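Local coordinates for major capsid protein (Faustovirus, PDB 5J7O) that forms, as a trimer of double jelly-roll subunits, the building block from which the icosahedral capsid shell of this large double-stranded DNA virus is probably assembled, at residues B[105-110]-B[390-395]; B[77-82]-B[90-95]; B[154-159]-B[341-346]. One frame throughout, in Å; residues are numbered along the deposited sequence.

Contact 1 (B[105-110]-B[390-395])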
loop_
_atom_site.group_PDB
_atom_site.type_symbol
_atom_site.label_atom_id
_atom_site.label_comp_id
_atom_site.label_asym_id
_atom_site.label_seq_id
_atom_site.Cartn_x
_atom_site.Cartn_y
_atom_site.Cartn_z
ATOM N N VAL B 105 0.516 -13.230 23.980
ATOM C CA VAL B 105 -0.362 -13.038 25.129
ATOM C C VAL B 105 -1.723 -12.573 24.631
ATOM O O VAL B 105 -1.832 -11.526 23.980
ATOM C CB VAL B 105 0.226 -12.033 26.130
ATOM C CG1 VAL B 105 -0.759 -11.772 27.253
ATOM C CG2 VAL B 105 1.544 -12.545 26.684
ATOM N N HIS B 106 -2.759 -13.347 24.943
ATOM C CA HIS B 106 -4.128 -12.966 24.624
ATOM C C HIS B 106 -4.644 -12.011 25.693
ATOM O O HIS B 106 -4.667 -12.357 26.877
ATOM C CB HIS B 106 -5.017 -14.204 24.534
ATOM C CG HIS B 106 -6.470 -13.896 24.340
ATOM N ND1 HIS B 106 -7.474 -14.677 24.874
ATOM C CD2 HIS B 106 -7.088 -12.899 23.665
ATOM C CE1 HIS B 106 -8.647 -14.169 24.541
ATOM N NE2 HIS B 106 -8.442 -13.090 23.808
ATOM N N VAL B 107 -5.044 -10.810 25.283
ATOM C CA VAL B 107 -5.632 -9.824 26.181
ATOM C C VAL B 107 -7.056 -9.550 25.723
ATOM O O VAL B 107 -7.313 -9.399 24.525
ATOM C CB VAL B 107 -4.815 -8.517 26.226
ATOM C CG1 VAL B 107 -5.339 -7.603 27.327
ATOM C CG2 VAL B 107 -3.338 -8.818 26.428
ATOM N N GLN B 108 -7.979 -9.484 26.680
ATOM C CA GLN B 108 -9.396 -9.299 26.393
ATOM C C GLN B 108 -9.926 -8.160 27.250
ATOM O O GLN B 108 -9.912 -8.248 28.481
ATOM C CB GLN B 108 -10.179 -10.587 26.658
ATOM C CG GLN B 108 -11.505 -10.676 25.929
ATOM C CD GLN B 108 -12.167 -12.029 26.103
ATOM O OE1 GLN B 108 -12.425 -12.466 27.224
ATOM N NE2 GLN B 108 -12.435 -12.704 24.993
ATOM N N LEU B 109 -10.393 -7.099 26.600
ATOM C CA LEU B 109 -10.891 -5.909 27.275
ATOM C C LEU B 109 -12.385 -5.771 27.013
ATOM O O LEU B 109 -12.826 -5.844 25.861
ATOM C CB LEU B 109 -10.139 -4.664 26.802
ATOM C CG LEU B 109 -8.616 -4.777 26.915
ATOM C CD1 LEU B 109 -7.925 -3.567 26.305
ATOM C CD2 LEU B 109 -8.198 -4.962 28.366
ATOM N N ALA B 110 -13.153 -5.570 28.081
ATOM C CA ALA B 110 -14.607 -5.584 27.981
ATOM C C ALA B 110 -15.111 -4.451 27.097
ATOM O O ALA B 110 -14.513 -3.373 27.024
ATOM C CB ALA B 110 -15.233 -5.479 29.372
ATOM N N GLN B 390 -11.044 -8.910 30.913
ATOM C CA GLN B 390 -11.839 -10.123 31.050
ATOM C C GLN B 390 -11.010 -11.396 30.958
ATOM O O GLN B 390 -11.429 -12.427 31.496
ATOM C CB GLN B 390 -12.945 -10.140 29.994
ATOM C CG GLN B 390 -13.898 -8.961 30.108
ATOM C CD GLN B 390 -15.047 -9.036 29.126
ATOM O OE1 GLN B 390 -14.843 -9.070 27.913
ATOM N NE2 GLN B 390 -16.269 -9.065 29.649
ATOM N N ASN B 391 -9.851 -11.353 30.304
ATOM C CA ASN B 391 -9.016 -12.539 30.184
ATOM C C ASN B 391 -7.618 -12.128 29.749
ATOM O O ASN B 391 -7.460 -11.233 28.915
ATOM C CB ASN B 391 -9.607 -13.541 29.183
ATOM C CG ASN B 391 -8.748 -14.779 29.020
ATOM O OD1 ASN B 391 -8.639 -15.597 29.934
ATOM N ND2 ASN B 391 -8.139 -14.928 27.850
ATOM N N ILE B 392 -6.612 -12.781 30.326
ATOM C CA ILE B 392 -5.243 -12.651 29.843
ATOM C C ILE B 392 -4.524 -13.982 30.038
ATOM O O ILE B 392 -4.493 -14.539 31.142
ATOM C CB ILE B 392 -4.505 -11.475 30.517
ATOM C CG1 ILE B 392 -3.152 -11.240 29.844
ATOM C CG2 ILE B 392 -4.335 -11.694 32.014
ATOM C CD1 ILE B 392 -2.501 -9.928 30.221
ATOM N N GLU B 393 -3.977 -14.521 28.951
ATOM C CA GLU B 393 -3.331 -15.825 28.962
ATOM C C GLU B 393 -2.080 -15.774 28.101
ATOM O O GLU B 393 -2.065 -15.123 27.053
ATOM C CB GLU B 393 -4.273 -16.925 28.447
ATOM C CG GLU B 393 -5.320 -17.385 29.447
ATOM C CD GLU B 393 -6.282 -18.399 28.855
ATOM O OE1 GLU B 393 -6.942 -18.075 27.844
ATOM O OE2 GLU B 393 -6.372 -19.522 29.394
ATOM N N LEU B 394 -1.036 -16.468 28.545
ATOM C CA LEU B 394 0.221 -16.548 27.813
ATOM C C LEU B 394 0.245 -17.831 26.993
ATOM O O LEU B 394 0.094 -18.928 27.544
ATOM C CB LEU B 394 1.417 -16.505 28.764
ATOM C CG LEU B 394 2.771 -16.802 28.113
ATOM C CD1 LEU B 394 3.092 -15.780 27.031
ATOM C CD2 LEU B 394 3.878 -16.856 29.154
ATOM N N TYR B 395 0.435 -17.693 25.686
ATOM C CA TYR B 395 0.554 -18.825 24.778
ATOM C C TYR B 395 2.031 -19.095 24.518
ATOM O O TYR B 395 2.772 -18.187 24.132
ATOM C CB TYR B 395 -0.175 -18.554 23.461
ATOM C CG TYR B 395 -1.686 -18.568 23.557
ATOM C CD1 TYR B 395 -2.357 -17.717 24.426
ATOM C CD2 TYR B 395 -2.441 -19.420 22.763
ATOM C CE1 TYR B 395 -3.736 -17.726 24.513
ATOM C CE2 TYR B 395 -3.820 -19.434 22.841
ATOM C CZ TYR B 395 -4.462 -18.585 23.717
ATOM O OH TYR B 395 -5.835 -18.594 23.800
HETATM O O HOH W 1 -7.452 -17.186 25.472
#
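His106 and Gln108 pair with Glu393 and Asn391 across two antiparallel strands, axes 4.6 Å apart and inclined at 173°, within a sheet of the first part of this double jelly-roll chain. Two backbone hydrogen bonds join His106 to Glu393, the shorter from His106 N to Glu393 O at 2.8 Å; Gln108 N gives a third to Asn391 O, and Gln390 N a fourth to Gln108 O. Side chains alternate between the two faces. On one, Val105, Val107, Ile392 and Leu394 form an apolar surface. Val105 touches both Ile392 and Leu394: its CG1, anti to the backbone N (chi1 175°), lies 3.6 Å from Ile392 CG1, and its CG2 3.6 Å from Leu394 CD1, while Val107 lies side by side with Ile392. Phe91 and Phe186 pack onto this face. The other face is polar. Here the His106 side chain crosses that of Asn391 at about a right angle, ring and amide planes 55° apart, and His106 CB rests 3.7 Å from Tyr395 CE1. Asn391 OD1 is held by Arg77, Glu393 OE2 by Lys75, and His106 NE2 by Asn294; Tyr540 of a second subunit meets the Tyr395 ring. One water links three polar tips, bonding at 2.6 Å to His106 ND1, donating at 2.6 Å to Glu393 OE1 and reaching Tyr395 OH at 2.7 Å.

Contact 2 (B[77-82]-B[90-95])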
loop_
_atom_site.group_PDB
_atom_site.type_symbol
_atom_site.label_atom_id
_atom_site.label_comp_id
_atom_site.label_asym_id
_atom_site.label_seq_id
_atom_site.Cartn_x
_atom_site.Cartn_y
_atom_site.Cartn_z
ATOM N N ARG B 77 -2.510 -19.394 32.613
ATOM C CA ARG B 77 -3.051 -18.231 33.294
ATOM C C ARG B 77 -2.024 -17.637 34.246
ATOM O O ARG B 77 -1.072 -18.311 34.650
ATOM C CB ARG B 77 -4.320 -18.613 34.064
ATOM C CG ARG B 77 -5.448 -19.094 33.175
ATOM C CD ARG B 77 -6.784 -19.039 33.892
ATOM N NE ARG B 77 -7.882 -19.420 33.009
ATOM C CZ ARG B 77 -8.446 -18.604 32.124
ATOM N NH1 ARG B 77 -8.013 -17.356 32.001
ATOM N NH2 ARG B 77 -9.439 -19.035 31.360
ATOM N N PRO B 78 -2.177 -16.368 34.619
ATOM C CA PRO B 78 -1.213 -15.755 35.537
ATOM C C PRO B 78 -1.355 -16.287 36.955
ATOM O O PRO B 78 -2.407 -16.777 37.370
ATOM C CB PRO B 78 -1.561 -14.265 35.474
ATOM C CG PRO B 78 -2.996 -14.238 35.084
ATOM C CD PRO B 78 -3.174 -15.393 34.143
ATOM N N ASN B 79 -0.258 -16.179 37.703
ATOM C CA ASN B 79 -0.234 -16.547 39.112
ATOM C C ASN B 79 -0.827 -15.472 40.011
ATOM O O ASN B 79 -0.921 -15.685 41.225
ATOM C CB ASN B 79 1.203 -16.832 39.559
ATOM C CG ASN B 79 1.981 -17.646 38.545
ATOM O OD1 ASN B 79 1.473 -18.621 37.991
ATOM N ND2 ASN B 79 3.223 -17.244 38.293
ATOM N N THR B 80 -1.231 -14.332 39.450
ATOM C CA THR B 80 -1.576 -13.146 40.223
ATOM C C THR B 80 -3.072 -12.834 40.191
ATOM O O THR B 80 -3.474 -11.682 40.360
ATOM C CB THR B 80 -0.771 -11.947 39.726
ATOM O OG1 THR B 80 -0.792 -11.918 38.294
ATOM C CG2 THR B 80 0.670 -12.044 40.204
ATOM N N GLY B 81 -3.906 -13.851 39.977
ATOM C CA GLY B 81 -5.339 -13.662 40.104
ATOM C C GLY B 81 -5.944 -12.842 38.975
ATOM O O GLY B 81 -5.428 -12.786 37.855
ATOM N N ASN B 82 -7.063 -12.193 39.288
ATOM C CA ASN B 82 -7.814 -11.454 38.280
ATOM C C ASN B 82 -7.000 -10.265 37.779
ATOM O O ASN B 82 -6.538 -9.451 38.587
ATOM C CB ASN B 82 -9.151 -10.981 38.848
ATOM C CG ASN B 82 -9.982 -10.218 37.831
ATOM O OD1 ASN B 82 -10.395 -10.769 36.812
ATOM N ND2 ASN B 82 -10.241 -8.946 38.112
ATOM N N GLN B 90 1.973 -11.852 36.167
ATOM C CA GLN B 90 3.094 -12.778 36.068
ATOM C C GLN B 90 2.603 -14.165 35.687
ATOM O O GLN B 90 1.697 -14.706 36.327
ATOM C CB GLN B 90 3.878 -12.853 37.380
ATOM C CG GLN B 90 5.165 -13.651 37.258
ATOM C CD GLN B 90 5.800 -13.949 38.598
ATOM O OE1 GLN B 90 5.216 -14.638 39.435
ATOM N NE2 GLN B 90 7.006 -13.435 38.809
ATOM N N PHE B 91 3.215 -14.737 34.653
ATOM C CA PHE B 91 2.963 -16.107 34.235
ATOM C C PHE B 91 4.164 -16.975 34.581
ATOM O O PHE B 91 5.314 -16.544 34.444
ATOM C CB PHE B 91 2.711 -16.202 32.726
ATOM C CG PHE B 91 1.590 -15.338 32.232
ATOM C CD1 PHE B 91 1.819 -14.021 31.875
ATOM C CD2 PHE B 91 0.311 -15.852 32.097
ATOM C CE1 PHE B 91 0.791 -13.225 31.408
ATOM C CE2 PHE B 91 -0.722 -15.062 31.630
ATOM C CZ PHE B 91 -0.481 -13.747 31.286
ATOM N N SER B 92 3.897 -18.195 35.028
ATOM C CA SER B 92 4.927 -19.219 35.032
ATOM C C SER B 92 4.996 -19.864 33.654
ATOM O O SER B 92 3.989 -19.980 32.951
ATOM C CB SER B 92 4.646 -20.281 36.095
ATOM O OG SER B 92 4.836 -19.768 37.401
ATOM N N ILE B 93 6.199 -20.263 33.262
ATOM C CA ILE B 93 6.376 -21.002 32.016
ATOM C C ILE B 93 6.268 -22.484 32.356
ATOM O O ILE B 93 7.215 -23.062 32.909
ATOM C CB ILE B 93 7.714 -20.663 31.339
ATOM C CG1 ILE B 93 7.818 -19.153 31.114
ATOM C CG2 ILE B 93 7.840 -21.403 30.017
ATOM C CD1 ILE B 93 9.136 -18.709 30.523
ATOM N N PRO B 94 5.140 -23.129 32.057
ATOM C CA PRO B 94 4.935 -24.506 32.513
ATOM C C PRO B 94 5.927 -25.464 31.877
ATOM O O PRO B 94 6.512 -25.200 30.825
ATOM C CB PRO B 94 3.500 -24.823 32.069
ATOM C CG PRO B 94 2.872 -23.493 31.782
ATOM C CD PRO B 94 3.987 -22.623 31.298
ATOM N N GLN B 95 6.117 -26.597 32.545
ATOM C CA GLN B 95 6.952 -27.660 32.009
ATOM C C GLN B 95 6.125 -28.485 31.032
ATOM O O GLN B 95 5.122 -29.096 31.417
ATOM C CB GLN B 95 7.499 -28.529 33.137
ATOM C CG GLN B 95 8.712 -29.347 32.747
ATOM C CD GLN B 95 9.487 -29.830 33.950
ATOM O OE1 GLN B 95 10.372 -29.136 34.452
ATOM N NE2 GLN B 95 9.160 -31.026 34.425
HETATM O O HOH W 2 1.437 -18.949 35.398
#
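Over one face of the Phe91 ring sits Pro78, whose CB stands 4.0 Å above the ring plane, displaced toward the rim, in a CH-pi contact. The two side chains lie side by side and point the same way, and Pro78 CD closes to 3.5 Å from Phe91 CE2, while the carbonyl carbon of Arg77 approaches the ring obliquely. Phe91 CG stands anti to the carbonyl carbon, beside the backbone N (chi1 -56°); the ring beyond it meets the proline and also packs on Ile392 and Leu394. Beside this apolar contact the backbone makes one firm bond, from Asn79 N to Gln90 O at 2.8 Å, arriving almost in line with the carbonyl. The Asn79 amide bridges Gln90 and Ser92, two residues apart on the strand: ND2 donates to Ser92 OG at 3.1 Å, the hydroxyl lying 26° out of the amide plane, and more weakly to Gln90 OE1. Its other end, OD1, accepts at 2.6 Å from a water that also donates to Arg77 O and accepts from Ser92 N, so both ends of the amide are tied down. A long, weak bond also runs from Gln90 N to Thr80 OG1. This is a largely exposed connecting loop after strand 69-76, lying through residues 77-80 against strand 88-92, an outermost strand of a four-stranded antiparallel jelly-roll sheet.

Contact 3 (B[154-159]-B[341-346])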
loop_
_atom_site.group_PDB
_atom_site.type_symbol
_atom_site.label_atom_id
_atom_site.label_comp_id
_atom_site.label_asym_id
_atom_site.label_seq_id
_atom_site.Cartn_x
_atom_site.Cartn_y
_atom_site.Cartn_z
ATOM N N THR B 154 -24.442 33.041 14.074
ATOM C CA THR B 154 -25.267 32.115 14.838
ATOM C C THR B 154 -24.481 30.841 15.098
ATOM O O THR B 154 -23.872 30.283 14.179
ATOM C CB THR B 154 -26.573 31.783 14.104
ATOM O OG1 THR B 154 -27.212 32.994 13.685
ATOM C CG2 THR B 154 -27.515 31.010 15.020
ATOM N N GLN B 155 -24.492 30.387 16.349
ATOM C CA GLN B 155 -23.866 29.133 16.737
ATOM C C GLN B 155 -24.856 28.303 17.541
ATOM O O GLN B 155 -25.588 28.836 18.382
ATOM C CB GLN B 155 -22.586 29.367 17.550
ATOM C CG GLN B 155 -21.428 29.914 16.731
ATOM C CD GLN B 155 -20.162 30.083 17.548
ATOM O OE1 GLN B 155 -20.094 30.927 18.441
ATOM N NE2 GLN B 155 -19.152 29.275 17.248
ATOM N N SER B 156 -24.879 27.001 17.275
ATOM C CA SER B 156 -25.791 26.093 17.953
ATOM C C SER B 156 -25.176 24.699 17.968
ATOM O O SER B 156 -24.074 24.477 17.457
ATOM C CB SER B 156 -27.168 26.088 17.279
ATOM O OG SER B 156 -27.071 25.701 15.920
ATOM N N TYR B 157 -25.899 23.757 18.566
ATOM C CA TYR B 157 -25.484 22.364 18.628
ATOM C C TYR B 157 -26.488 21.498 17.883
ATOM O O TYR B 157 -27.702 21.675 18.028
ATOM C CB TYR B 157 -25.352 21.882 20.076
ATOM C CG TYR B 157 -24.279 22.596 20.861
ATOM C CD1 TYR B 157 -22.937 22.444 20.537
ATOM C CD2 TYR B 157 -24.606 23.417 21.931
ATOM C CE1 TYR B 157 -21.952 23.093 21.253
ATOM C CE2 TYR B 157 -23.628 24.069 22.655
ATOM C CZ TYR B 157 -22.303 23.904 22.311
ATOM O OH TYR B 157 -21.325 24.553 23.029
ATOM N N VAL B 158 -25.973 20.565 17.084
ATOM C CA VAL B 158 -26.796 19.651 16.305
ATOM C C VAL B 158 -26.210 18.250 16.409
ATOM O O VAL B 158 -25.047 18.062 16.769
ATOM C CB VAL B 158 -26.897 20.072 14.820
ATOM C CG1 VAL B 158 -27.698 21.355 14.676
ATOM C CG2 VAL B 158 -25.507 20.236 14.220
ATOM N N ASN B 159 -27.041 17.259 16.097
ATOM C CA ASN B 159 -26.561 15.901 15.897
ATOM C C ASN B 159 -26.235 15.723 14.415
ATOM O O ASN B 159 -26.265 16.682 13.638
ATOM C CB ASN B 159 -27.582 14.886 16.412
ATOM C CG ASN B 159 -28.979 15.132 15.874
ATOM O OD1 ASN B 159 -29.181 15.952 14.978
ATOM N ND2 ASN B 159 -29.955 14.413 16.420
ATOM N N PHE B 341 -22.489 18.193 17.499
ATOM C CA PHE B 341 -21.680 19.044 16.641
ATOM C C PHE B 341 -22.025 20.505 16.876
ATOM O O PHE B 341 -23.198 20.858 17.033
ATOM C CB PHE B 341 -21.889 18.697 15.162
ATOM C CG PHE B 341 -21.730 17.237 14.854
ATOM C CD1 PHE B 341 -20.490 16.716 14.524
ATOM C CD2 PHE B 341 -22.821 16.383 14.896
ATOM C CE1 PHE B 341 -20.341 15.372 14.242
ATOM C CE2 PHE B 341 -22.678 15.039 14.616
ATOM C CZ PHE B 341 -21.437 14.532 14.288
ATOM N N LEU B 342 -20.998 21.351 16.894
ATOM C CA LEU B 342 -21.179 22.793 16.994
ATOM C C LEU B 342 -21.352 23.367 15.594
ATOM O O LEU B 342 -20.437 23.287 14.767
ATOM C CB LEU B 342 -19.990 23.447 17.695
ATOM C CG LEU B 342 -20.009 24.978 17.735
ATOM C CD1 LEU B 342 -21.032 25.488 18.739
ATOM C CD2 LEU B 342 -18.628 25.536 18.036
ATOM N N GLN B 343 -22.521 23.942 15.329
ATOM C CA GLN B 343 -22.809 24.558 14.041
ATOM C C GLN B 343 -22.426 26.032 14.096
ATOM O O GLN B 343 -22.971 26.787 14.906
ATOM C CB GLN B 343 -24.286 24.395 13.682
ATOM C CG GLN B 343 -24.699 25.112 12.408
ATOM C CD GLN B 343 -26.148 24.861 12.046
ATOM O OE1 GLN B 343 -26.855 24.128 12.738
ATOM N NE2 GLN B 343 -26.599 25.466 10.955
ATOM N N THR B 344 -21.490 26.435 13.242
ATOM C CA THR B 344 -21.046 27.823 13.143
ATOM C C THR B 344 -21.554 28.389 11.822
ATOM O O THR B 344 -21.113 27.962 10.750
ATOM C CB THR B 344 -19.525 27.924 13.233
ATOM O OG1 THR B 344 -19.097 27.569 14.554
ATOM C CG2 THR B 344 -19.063 29.340 12.917
ATOM N N THR B 345 -22.475 29.346 11.900
ATOM C CA THR B 345 -23.103 29.929 10.722
ATOM C C THR B 345 -22.900 31.436 10.709
ATOM O O THR B 345 -23.159 32.114 11.709
ATOM C CB THR B 345 -24.599 29.608 10.674
ATOM O OG1 THR B 345 -25.198 29.920 11.936
ATOM C CG2 THR B 345 -24.814 28.144 10.368
ATOM N N VAL B 346 -22.439 31.953 9.572
ATOM C CA VAL B 346 -22.357 33.385 9.319
ATOM C C VAL B 346 -23.248 33.701 8.128
ATOM O O VAL B 346 -23.126 33.069 7.071
ATOM C CB VAL B 346 -20.912 33.844 9.053
ATOM C CG1 VAL B 346 -20.892 35.315 8.656
ATOM C CG2 VAL B 346 -20.043 33.610 10.276
HETATM O O HOH W 3 -26.104 27.740 14.281
#
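Thr154 and Thr345 meet through backbone and side chain together. Thr154 O accepts twice, from Thr345 N at 2.8 Å and from Thr345 OG1 at 2.6 Å; the amide comes nearly in line with the carbonyl, whereas the hydroxyl sits 41° above its plane. Thr345 OG1 lies between its own backbone N and carbonyl carbon (chi1 50°), which turns it to the facing strand and leaves it 3.2 Å from Thr154 CB. On the opposite face Gln155 lies alongside Thr344, pointing the same way, and its NE2 donates to Thr344 OG1 at 3.2 Å, the hydroxyl being close to the amide plane. Further along this face the Tyr157 ring crosses Leu342, with CE1 3.6 Å from Leu342 CD1. The face bearing Thr154 also carries Ser156, Val158, Phe341 and Gln343. Gln343 OE1 approaches Val158 CG1 to 3.5 Å, and the Phe341 ring presents its edge to the backbone of Asn159, CD2 lying 3.5 Å from Asn159 C.

These side chains are set in place by a regular antiparallel ladder, in which the pairs Thr154-Thr345, Ser156-Gln343 and Val158-Phe341 each exchange two backbone bonds; the strand segments run at 155° to one another. A water on Ser156 OG bonds weakly to Gln343 O. Farther out, Tyr157 OH reaches the carbonyl of Ala121, while Thr263 of a second subunit packs on Gln155 and Leu342, and Ile241 of the third packs on Phe341. The pair lies inside a seven-stranded mixed sheet, probably built from long insertions of the jelly-rolls, that joins chain from early and late in the sequence: strand 138-142 flanks 149-158, and beyond 341-351 follow strands 364-375, 503-521 and 473-490.

How the contacts relate
Contacts 1 and 3 are buried pairings of antiparallel strands distant in sequence, whereas contact 2 is a local, mostly exposed loop-strand contact between neighbours in the chain. Contacts 1 and 2 adjoin, their centres about 12 Å apart, polar and apolar side chains of one meeting the other. Contact 3 belongs to another sheet, its centre about 43 Å from that of contact 1, yet in sequence it is nested inside the loop that contact 1 closes. Contacts 1 and 3 both touch the second subunit, contact 2 no other chain. Their chemistry differs: contact 1 separates an aliphatic face from a polar one, contact 3 relies more on hydroxyls and amides, and contact 2 combines one proline-aromatic contact with a bridging asparagine.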